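Local coordinates for protein ubiquitin-conjugating enzyme E2 U (Homo sapiens, PDB 1YRV) that catalyses the covalent attachment of ubiquitin to other proteins, accepting it from the E1 activating enzyme as an E2 conjugating enzyme, at residues 39-47 / 54-62; 67-76 / 88-98. All blocks are in the same frame, centred on the assembly; numbering follows the deposited sequence.

Contact 1: residues 39-47 / 54-62; sequences NYKGITAKP and EWEVEIEGL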
loop_
_atom_site.group_PDB
_atom_site.type_symbol
_atom_site.label_atom_id
_atom_site.label_comp_id
_atom_site.label_asym_id
_atom_site.label_seq_id
_atom_site.Cartn_x
_atom_site.Cartn_y
_atom_site.Cartn_z
ATOM N N ASN A 39 1.321 16.654 4.391
ATOM C CA ASN A 39 2.048 16.244 5.587
ATOM C C ASN A 39 1.181 15.334 6.452
ATOM O O ASN A 39 0.852 15.667 7.582
ATOM C CB ASN A 39 2.467 17.482 6.373
ATOM C CG ASN A 39 3.753 17.273 7.163
ATOM O OD1 ASN A 39 4.149 18.129 7.956
ATOM N ND2 ASN A 39 4.416 16.139 6.939
ATOM N N TYR A 40 0.808 14.185 5.896
ATOM C CA TYR A 40 -0.015 13.224 6.594
ATOM C C TYR A 40 0.733 12.474 7.686
ATOM O O TYR A 40 1.772 11.847 7.457
ATOM C CB TYR A 40 -0.581 12.223 5.614
ATOM C CG TYR A 40 -1.606 12.808 4.686
ATOM C CD1 TYR A 40 -2.548 13.702 5.157
ATOM C CD2 TYR A 40 -1.689 12.399 3.363
ATOM C CE1 TYR A 40 -3.556 14.167 4.344
ATOM C CE2 TYR A 40 -2.701 12.853 2.526
ATOM C CZ TYR A 40 -3.638 13.735 3.024
ATOM O OH TYR A 40 -4.691 14.153 2.244
ATOM N N LYS A 41 0.184 12.543 8.888
ATOM C CA LYS A 41 0.760 11.885 10.041
ATOM C C LYS A 41 0.695 10.384 9.818
ATOM O O LYS A 41 -0.330 9.861 9.392
ATOM C CB LYS A 41 -0.053 12.274 11.274
ATOM C CG LYS A 41 0.243 11.460 12.529
ATOM C CD LYS A 41 -1.051 11.133 13.285
ATOM C CE LYS A 41 -0.780 10.391 14.608
ATOM N NZ LYS A 41 0.077 9.158 14.487
ATOM N N GLY A 42 1.795 9.699 10.101
ATOM C CA GLY A 42 1.832 8.253 9.951
ATOM C C GLY A 42 2.080 7.705 8.556
ATOM O O GLY A 42 1.961 6.504 8.345
ATOM N N ILE A 43 2.445 8.571 7.618
ATOM C CA ILE A 43 2.681 8.171 6.250
ATOM C C ILE A 43 3.923 8.828 5.655
ATOM O O ILE A 43 4.065 10.050 5.655
ATOM C CB ILE A 43 1.463 8.511 5.405
ATOM C CG1 ILE A 43 0.405 7.435 5.606
ATOM C CG2 ILE A 43 1.857 8.651 3.950
ATOM C CD1 ILE A 43 -0.961 7.954 5.578
ATOM N N THR A 44 4.816 7.997 5.139
ATOM C CA THR A 44 6.056 8.463 4.538
ATOM C C THR A 44 6.199 7.768 3.213
ATOM O O THR A 44 5.942 6.564 3.108
ATOM C CB THR A 44 7.244 8.081 5.399
ATOM O OG1 THR A 44 6.950 8.412 6.761
ATOM C CG2 THR A 44 8.484 8.838 4.961
ATOM N N ALA A 45 6.591 8.522 2.195
ATOM C CA ALA A 45 6.753 7.960 0.857
ATOM C C ALA A 45 7.861 8.717 0.173
ATOM O O ALA A 45 7.893 9.942 0.185
ATOM C CB ALA A 45 5.460 8.079 0.079
ATOM N N LYS A 46 8.786 7.980 -0.405
ATOM C CA LYS A 46 9.908 8.613 -1.056
ATOM C C LYS A 46 10.209 7.973 -2.404
ATOM O O LYS A 46 10.246 6.744 -2.516
ATOM C CB LYS A 46 11.127 8.495 -0.137
ATOM C CG LYS A 46 12.321 9.341 -0.535
ATOM C CD LYS A 46 12.090 10.849 -0.283
ATOM C CE LYS A 46 13.109 11.667 -1.094
ATOM N NZ LYS A 46 14.377 10.861 -1.330
ATOM N N PRO A 47 10.401 8.795 -3.457
ATOM C CA PRO A 47 10.713 8.259 -4.784
ATOM C C PRO A 47 12.109 7.660 -4.642
ATOM O O PRO A 47 13.017 8.295 -4.103
ATOM C CB PRO A 47 10.760 9.496 -5.671
ATOM C CG PRO A 47 10.043 10.503 -4.938
ATOM C CD PRO A 47 10.381 10.261 -3.499
ATOM N N GLU A 54 9.332 4.334 -8.941
ATOM C CA GLU A 54 9.599 3.412 -7.865
ATOM C C GLU A 54 9.572 4.146 -6.548
ATOM O O GLU A 54 10.273 5.145 -6.378
ATOM C CB GLU A 54 10.964 2.739 -8.072
ATOM C CG GLU A 54 11.113 1.923 -9.363
ATOM C CD GLU A 54 9.987 0.907 -9.538
ATOM O OE1 GLU A 54 9.534 0.322 -8.515
ATOM O OE2 GLU A 54 9.551 0.663 -10.693
ATOM N N TRP A 55 8.750 3.653 -5.615
ATOM C CA TRP A 55 8.619 4.285 -4.289
ATOM C C TRP A 55 8.825 3.373 -3.108
ATOM O O TRP A 55 8.536 2.181 -3.158
ATOM C CB TRP A 55 7.226 4.879 -4.100
ATOM C CG TRP A 55 6.923 5.902 -5.070
ATOM C CD1 TRP A 55 6.695 5.721 -6.393
ATOM C CD2 TRP A 55 6.930 7.317 -4.838
ATOM N NE1 TRP A 55 6.566 6.943 -7.008
ATOM C CE2 TRP A 55 6.703 7.931 -6.079
ATOM C CE3 TRP A 55 7.097 8.116 -3.697
ATOM C CZ2 TRP A 55 6.663 9.317 -6.219
ATOM C CZ3 TRP A 55 7.052 9.496 -3.831
ATOM C CH2 TRP A 55 6.830 10.086 -5.095
ATOM N N GLU A 56 9.289 3.967 -2.020
ATOM C CA GLU A 56 9.461 3.241 -0.784
ATOM C C GLU A 56 8.537 3.890 0.227
ATOM O O GLU A 56 8.637 5.091 0.522
ATOM C CB GLU A 56 10.902 3.296 -0.326
ATOM C CG GLU A 56 11.768 2.278 -1.022
ATOM C CD GLU A 56 13.200 2.299 -0.507
ATOM O OE1 GLU A 56 14.047 1.550 -1.043
ATOM O OE2 GLU A 56 13.474 3.074 0.436
ATOM N N VAL A 57 7.617 3.096 0.753
ATOM C CA VAL A 57 6.667 3.648 1.685
ATOM C C VAL A 57 6.510 2.901 3.004
ATOM O O VAL A 57 6.692 1.690 3.089
ATOM C CB VAL A 57 5.254 3.774 1.046
ATOM C CG1 VAL A 57 5.371 4.179 -0.403
ATOM C CG2 VAL A 57 4.482 2.488 1.188
ATOM N N GLU A 58 6.154 3.673 4.022
ATOM C CA GLU A 58 5.890 3.198 5.378
ATOM C C GLU A 58 4.573 3.800 5.857
ATOM O O GLU A 58 4.407 5.030 5.891
ATOM C CB GLU A 58 7.022 3.610 6.313
ATOM C CG GLU A 58 8.235 2.708 6.177
ATOM C CD GLU A 58 9.181 2.761 7.391
ATOM O OE1 GLU A 58 8.690 2.919 8.544
ATOM O OE2 GLU A 58 10.415 2.610 7.185
ATOM N N ILE A 59 3.638 2.927 6.208
ATOM C CA ILE A 59 2.341 3.369 6.676
ATOM C C ILE A 59 2.068 2.824 8.067
ATOM O O ILE A 59 2.113 1.617 8.275
ATOM C CB ILE A 59 1.223 2.903 5.748
ATOM C CG1 ILE A 59 1.523 3.296 4.306
ATOM C CG2 ILE A 59 -0.085 3.574 6.146
ATOM C CD1 ILE A 59 0.532 2.714 3.305
ATOM N N GLU A 60 1.820 3.711 9.027
ATOM C CA GLU A 60 1.555 3.261 10.391
ATOM C C GLU A 60 0.193 2.578 10.496
ATOM O O GLU A 60 -0.759 2.927 9.774
ATOM C CB GLU A 60 1.635 4.431 11.370
ATOM C CG GLU A 60 3.046 4.968 11.559
ATOM C CD GLU A 60 3.117 6.169 12.523
ATOM O OE1 GLU A 60 2.036 6.682 12.918
ATOM O OE2 GLU A 60 4.251 6.604 12.874
ATOM N N GLY A 61 0.125 1.580 11.378
ATOM C CA GLY A 61 -1.104 0.841 11.586
ATOM C C GLY A 61 -2.224 1.773 11.988
ATOM O O GLY A 61 -2.024 2.686 12.769
ATOM N N LEU A 62 -3.414 1.551 11.453
ATOM C CA LEU A 62 -4.529 2.421 11.783
ATOM C C LEU A 62 -4.787 2.447 13.288
ATOM O O LEU A 62 -4.339 1.566 14.047
ATOM C CB LEU A 62 -5.790 1.955 11.063
ATOM C CG LEU A 62 -6.856 3.004 10.823
ATOM C CD1 LEU A 62 -6.253 4.117 10.034
ATOM C CD2 LEU A 62 -8.044 2.394 10.107
HETATM O O HOH W 1 -0.619 7.097 12.474
HETATM O O HOH W 2 3.491 9.504 13.907
#

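Contact 2: residues 67-76 / 88-98; sequences WQGLVFQLTI and VVKFITIPFHP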
loop_
_atom_site.group_PDB
_atom_site.type_symbol
_atom_site.label_atom_id
_atom_site.label_comp_id
_atom_site.label_asym_id
_atom_site.label_seq_id
_atom_site.Cartn_x
_atom_site.Cartn_y
_atom_site.Cartn_z
ATOM N N TRP A 67 -3.310 -3.610 14.077
ATOM C CA TRP A 67 -1.960 -3.158 13.757
ATOM C C TRP A 67 -1.553 -1.865 14.425
ATOM O O TRP A 67 -0.616 -1.212 13.965
ATOM C CB TRP A 67 -1.783 -2.996 12.247
ATOM C CG TRP A 67 -1.781 -4.297 11.531
ATOM C CD1 TRP A 67 -0.692 -5.022 11.098
ATOM C CD2 TRP A 67 -2.930 -5.071 11.214
ATOM N NE1 TRP A 67 -1.114 -6.203 10.536
ATOM C CE2 TRP A 67 -2.478 -6.254 10.595
ATOM C CE3 TRP A 67 -4.311 -4.877 11.396
ATOM C CZ2 TRP A 67 -3.350 -7.240 10.159
ATOM C CZ3 TRP A 67 -5.187 -5.870 10.960
ATOM C CH2 TRP A 67 -4.694 -7.037 10.345
ATOM N N GLN A 68 -2.243 -1.491 15.496
ATOM C CA GLN A 68 -1.895 -0.268 16.204
ATOM C C GLN A 68 -0.466 -0.358 16.713
ATOM O O GLN A 68 -0.111 -1.286 17.435
ATOM C CB GLN A 68 -2.860 -0.024 17.367
ATOM C CG GLN A 68 -4.092 0.777 16.971
ATOM C CD GLN A 68 -4.534 1.746 18.053
ATOM O OE1 GLN A 68 -5.064 1.346 19.086
ATOM N NE2 GLN A 68 -4.304 3.029 17.821
ATOM N N GLY A 69 0.358 0.604 16.318
ATOM C CA GLY A 69 1.744 0.601 16.742
ATOM C C GLY A 69 2.658 -0.077 15.737
ATOM O O GLY A 69 3.881 -0.030 15.860
ATOM N N LEU A 70 2.066 -0.717 14.738
ATOM C CA LEU A 70 2.839 -1.395 13.714
ATOM C C LEU A 70 3.051 -0.496 12.481
ATOM O O LEU A 70 2.443 0.576 12.360
ATOM C CB LEU A 70 2.129 -2.697 13.341
ATOM C CG LEU A 70 2.232 -3.709 14.492
ATOM C CD1 LEU A 70 1.200 -4.828 14.386
ATOM C CD2 LEU A 70 3.630 -4.268 14.478
ATOM N N VAL A 71 3.905 -0.944 11.563
ATOM C CA VAL A 71 4.210 -0.168 10.368
ATOM C C VAL A 71 4.297 -1.027 9.113
ATOM O O VAL A 71 5.064 -1.981 9.070
ATOM C CB VAL A 71 5.547 0.586 10.542
ATOM C CG1 VAL A 71 5.878 1.379 9.285
ATOM C CG2 VAL A 71 5.444 1.537 11.729
ATOM N N PHE A 72 3.514 -0.690 8.092
ATOM C CA PHE A 72 3.543 -1.446 6.846
ATOM C C PHE A 72 4.632 -0.841 5.965
ATOM O O PHE A 72 4.585 0.344 5.613
ATOM C CB PHE A 72 2.187 -1.371 6.133
ATOM C CG PHE A 72 1.002 -1.768 6.999
ATOM C CD1 PHE A 72 0.815 -3.083 7.419
ATOM C CD2 PHE A 72 0.040 -0.832 7.342
ATOM C CE1 PHE A 72 -0.338 -3.459 8.163
ATOM C CE2 PHE A 72 -1.107 -1.200 8.078
ATOM C CZ PHE A 72 -1.290 -2.520 8.489
ATOM N N GLN A 73 5.643 -1.643 5.656
ATOM C CA GLN A 73 6.738 -1.197 4.795
ATOM C C GLN A 73 6.523 -1.811 3.421
ATOM O O GLN A 73 6.634 -3.020 3.247
ATOM C CB GLN A 73 8.068 -1.642 5.361
ATOM C CG GLN A 73 8.415 -0.923 6.620
ATOM C CD GLN A 73 9.568 -1.565 7.314
ATOM O OE1 GLN A 73 9.446 -2.683 7.809
ATOM N NE2 GLN A 73 10.714 -0.879 7.340
ATOM N N LEU A 74 6.230 -0.957 2.449
ATOM C CA LEU A 74 5.921 -1.396 1.101
ATOM C C LEU A 74 6.757 -0.707 0.035
ATOM O O LEU A 74 7.506 0.228 0.308
ATOM C CB LEU A 74 4.456 -1.050 0.830
ATOM C CG LEU A 74 3.450 -1.374 1.919
ATOM C CD1 LEU A 74 2.344 -0.329 1.965
ATOM C CD2 LEU A 74 2.901 -2.749 1.675
ATOM N N THR A 75 6.633 -1.211 -1.188
ATOM C CA THR A 75 7.240 -0.561 -2.333
ATOM C C THR A 75 6.054 -0.411 -3.285
ATOM O O THR A 75 5.169 -1.288 -3.362
ATOM C CB THR A 75 8.356 -1.377 -3.059
ATOM O OG1 THR A 75 7.800 -2.579 -3.587
ATOM C CG2 THR A 75 9.497 -1.683 -2.148
ATOM N N ILE A 76 6.027 0.704 -4.009
ATOM C CA ILE A 76 4.948 0.950 -4.969
ATOM C C ILE A 76 5.581 1.216 -6.338
ATOM O O ILE A 76 6.357 2.163 -6.504
ATOM C CB ILE A 76 4.086 2.170 -4.538
ATOM C CG1 ILE A 76 3.494 1.899 -3.144
ATOM C CG2 ILE A 76 2.997 2.450 -5.572
ATOM C CD1 ILE A 76 2.533 2.943 -2.685
ATOM N N VAL A 88 1.777 -1.099 -8.758
ATOM C CA VAL A 88 1.835 -2.439 -8.190
ATOM C C VAL A 88 2.418 -2.247 -6.784
ATOM O O VAL A 88 3.514 -1.697 -6.623
ATOM C CB VAL A 88 2.780 -3.377 -8.940
ATOM C CG1 VAL A 88 2.923 -4.678 -8.145
ATOM C CG2 VAL A 88 2.255 -3.679 -10.355
ATOM N N VAL A 89 1.689 -2.694 -5.774
ATOM C CA VAL A 89 2.150 -2.554 -4.402
ATOM C C VAL A 89 2.568 -3.929 -3.869
ATOM O O VAL A 89 1.870 -4.943 -4.058
ATOM C CB VAL A 89 1.021 -1.956 -3.481
ATOM C CG1 VAL A 89 1.444 -2.004 -2.019
ATOM C CG2 VAL A 89 0.707 -0.520 -3.889
ATOM N N LYS A 90 3.720 -3.949 -3.218
ATOM C CA LYS A 90 4.222 -5.161 -2.632
ATOM C C LYS A 90 4.820 -4.906 -1.275
ATOM O O LYS A 90 5.409 -3.847 -1.024
ATOM C CB LYS A 90 5.276 -5.791 -3.520
ATOM C CG LYS A 90 4.700 -6.457 -4.738
ATOM C CD LYS A 90 5.802 -6.908 -5.683
ATOM C CE LYS A 90 5.202 -7.571 -6.928
ATOM N NZ LYS A 90 4.276 -8.718 -6.539
ATOM N N PHE A 91 4.648 -5.894 -0.398
ATOM C CA PHE A 91 5.196 -5.842 0.944
ATOM C C PHE A 91 6.649 -6.260 0.844
ATOM O O PHE A 91 6.946 -7.318 0.320
ATOM C CB PHE A 91 4.440 -6.809 1.843
ATOM C CG PHE A 91 3.460 -6.140 2.715
ATOM C CD1 PHE A 91 3.858 -5.617 3.921
ATOM C CD2 PHE A 91 2.138 -5.990 2.312
ATOM C CE1 PHE A 91 2.968 -4.933 4.713
ATOM C CE2 PHE A 91 1.230 -5.304 3.099
ATOM C CZ PHE A 91 1.644 -4.781 4.305
ATOM N N ILE A 92 7.554 -5.425 1.337
ATOM C CA ILE A 92 8.969 -5.743 1.280
ATOM C C ILE A 92 9.214 -7.101 1.935
ATOM O O ILE A 92 9.909 -7.957 1.371
ATOM C CB ILE A 92 9.802 -4.632 1.962
ATOM C CG1 ILE A 92 9.898 -3.432 1.017
ATOM C CG2 ILE A 92 11.184 -5.149 2.330
ATOM C CD1 ILE A 92 10.036 -2.097 1.698
ATOM N N THR A 93 8.632 -7.305 3.119
ATOM C CA THR A 93 8.765 -8.581 3.821
ATOM C C THR A 93 7.376 -9.146 4.028
ATOM O O THR A 93 6.584 -8.580 4.774
ATOM C CB THR A 93 9.436 -8.422 5.184
ATOM O OG1 THR A 93 10.631 -7.650 5.040
ATOM C CG2 THR A 93 9.824 -9.771 5.726
ATOM N N ILE A 94 7.084 -10.255 3.346
ATOM C CA ILE A 94 5.783 -10.898 3.440
ATOM C C ILE A 94 5.348 -10.926 4.890
ATOM O O ILE A 94 6.043 -11.484 5.736
ATOM C CB ILE A 94 5.834 -12.325 2.897
ATOM C CG1 ILE A 94 6.115 -12.287 1.390
ATOM C CG2 ILE A 94 4.534 -13.045 3.204
ATOM C CD1 ILE A 94 6.315 -13.653 0.771
ATOM N N PRO A 95 4.198 -10.291 5.195
ATOM C CA PRO A 95 3.627 -10.215 6.543
ATOM C C PRO A 95 2.602 -11.314 6.783
ATOM O O PRO A 95 2.123 -11.932 5.839
ATOM C CB PRO A 95 2.990 -8.842 6.539
ATOM C CG PRO A 95 2.377 -8.818 5.157
ATOM C CD PRO A 95 3.461 -9.404 4.270
ATOM N N PHE A 96 2.289 -11.563 8.051
ATOM C CA PHE A 96 1.289 -12.562 8.425
ATOM C C PHE A 96 -0.006 -11.744 8.427
ATOM O O PHE A 96 -0.376 -11.136 9.432
ATOM C CB PHE A 96 1.576 -13.109 9.822
ATOM C CG PHE A 96 0.693 -14.256 10.203
ATOM C CD1 PHE A 96 -0.112 -14.193 11.336
ATOM C CD2 PHE A 96 0.703 -15.425 9.456
ATOM C CE1 PHE A 96 -0.890 -15.293 11.722
ATOM C CE2 PHE A 96 -0.073 -16.529 9.838
ATOM C CZ PHE A 96 -0.863 -16.463 10.964
ATOM N N HIS A 97 -0.692 -11.726 7.290
ATOM C CA HIS A 97 -1.869 -10.889 7.132
ATOM C C HIS A 97 -2.906 -11.619 6.309
ATOM O O HIS A 97 -2.584 -12.272 5.337
ATOM C CB HIS A 97 -1.419 -9.577 6.459
ATOM C CG HIS A 97 -2.477 -8.519 6.407
ATOM N ND1 HIS A 97 -3.659 -8.700 5.720
ATOM C CD2 HIS A 97 -2.552 -7.305 6.990
ATOM C CE1 HIS A 97 -4.424 -7.639 5.896
ATOM N NE2 HIS A 97 -3.782 -6.776 6.658
ATOM N N PRO A 98 -4.172 -11.531 6.702
ATOM C CA PRO A 98 -5.281 -12.192 6.010
ATOM C C PRO A 98 -5.437 -11.858 4.519
ATOM O O PRO A 98 -5.870 -12.706 3.742
ATOM C CB PRO A 98 -6.506 -11.749 6.811
ATOM C CG PRO A 98 -5.939 -11.471 8.179
ATOM C CD PRO A 98 -4.665 -10.755 7.849
HETATM O O HOH W 3 7.580 -5.406 5.009
HETATM O O HOH W 4 5.934 -2.967 -5.899
#

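Contact 1: residues 39-47 / 54-62
Pro47 lies over one face of the Trp55 indole, its CG 3.6 Å from the centroid of the six-membered ring in a CH-pi contact, while the carbonyl carbon (C) of Ala45 meets the edge of the indole near its plane. CG beside the backbone N (chi1 -61°) and chi2 70° bring the six-membered ring of Trp55 against residues 45-47, with CE3 4.1 Å from Ala45 CB. Trp55 NE1 is taken by the carbonyl of Met52 in the hairpin loop, fixing the ring's rotation, and Phe32 of helix 23-38 meets it edge-to-face. On the same side of the sheet Ile43 and Ile59 run side by side, CG1 of Ile43 3.9 Å from CG2 of Ile59, and Ala45 CB touches Val57 CG1. At the far end Glu60 runs extended beyond CG. Its carboxylate passes over Gly42, OE1 3.4 Å from Gly42 CA; a CB there would sit tight against Glu60 OE1 and press on the carbonyl oxygen of Lys41. Lys41 crosses Glu60 at about a right angle, NZ 3.5 Å from Glu60 OE1 in a long salt bridge, and a water accepts from NZ and donates to OE1. Backbone hydrogen bonds pair Thr44 with Glu58 and Lys46 with Glu56, and Glu60 N adds a nearly straight one (175°) to Gly42 O. This is the first antiparallel hairpin of the ubiquitin-conjugating (UBC) fold, its apolar face turned to helices 23-38 and 124-135.

Contact 2: residues 67-76 / 88-98
Leu74 reaches across to Phe91 from the neighbouring strand. Its CB sits 3.5 Å from the carbonyl oxygen of Lys90; chi1 (-45°) sets CG beside the backbone N, and chi2 (145°) then swings CD2 over the ring of Phe91 in a CH-pi contact, 3.3 Å from the centroid and close to the normal. The same methyl touches Val89 CG1 at 4.0 Å. Pro95 CG covers the opposite face, so the phenyl is clamped between Leu74 and Pro95; Phe72 CD1 comes in at its edge, 3.6 Å from Phe91 CZ. Losing the ring to an alanine here is likely to open a gap between Leu74 CD2 and Pro95 CG and remove the ring edge that Phe72 CD1 rests on. The strands form the last antiparallel hairpin of the four-stranded sheet of the UBC fold: Thr75 and Lys90 exchange two backbone hydrogen bonds, and Ile92 N bonds to Gln73 O. Beyond the paired strands, Trp67, ahead of the first, meets His97, after the second, with planes at 27° but slid apart, CZ2 of Trp67 3.3 Å from CD2 of His97. His97, Pro98 and Asn99 are the HPN motif of E2 enzymes; within it His97 ND1 accepts from Asn99 N, while NE2 bonds to the carbonyl of Leu135. The His97 side chain lies about 8 Å from that of Cys108, the predicted thioester cysteine. On the other face of the sheet, Thr75 CG2 packs on Ile92 CG1 at 3.6 Å, and a water links Thr75 OG1 to Val88 O.

From the N terminus, helix 23-38 leads through a turn into strand 43-47, and contact 1 closes the first loop when strand 54-60 folds back beside it. The chain then turns into strand 71-77, and contact 2 closes the second, longer loop with residues 88-98. The two loops follow in series, neither nested nor crossed. Their middle strands, 54-60 and 71-77, are neighbours, with a probable hydrogen bond from Phe72 N to Ile59 O at 2.7 Å, so the two hairpins merge into one meander whose outer strands are 43-47 and 88-91. This meander belongs to the UBC core domain, one part of a longer protein; after contact 2 the chain runs on toward the predicted active-site cysteine.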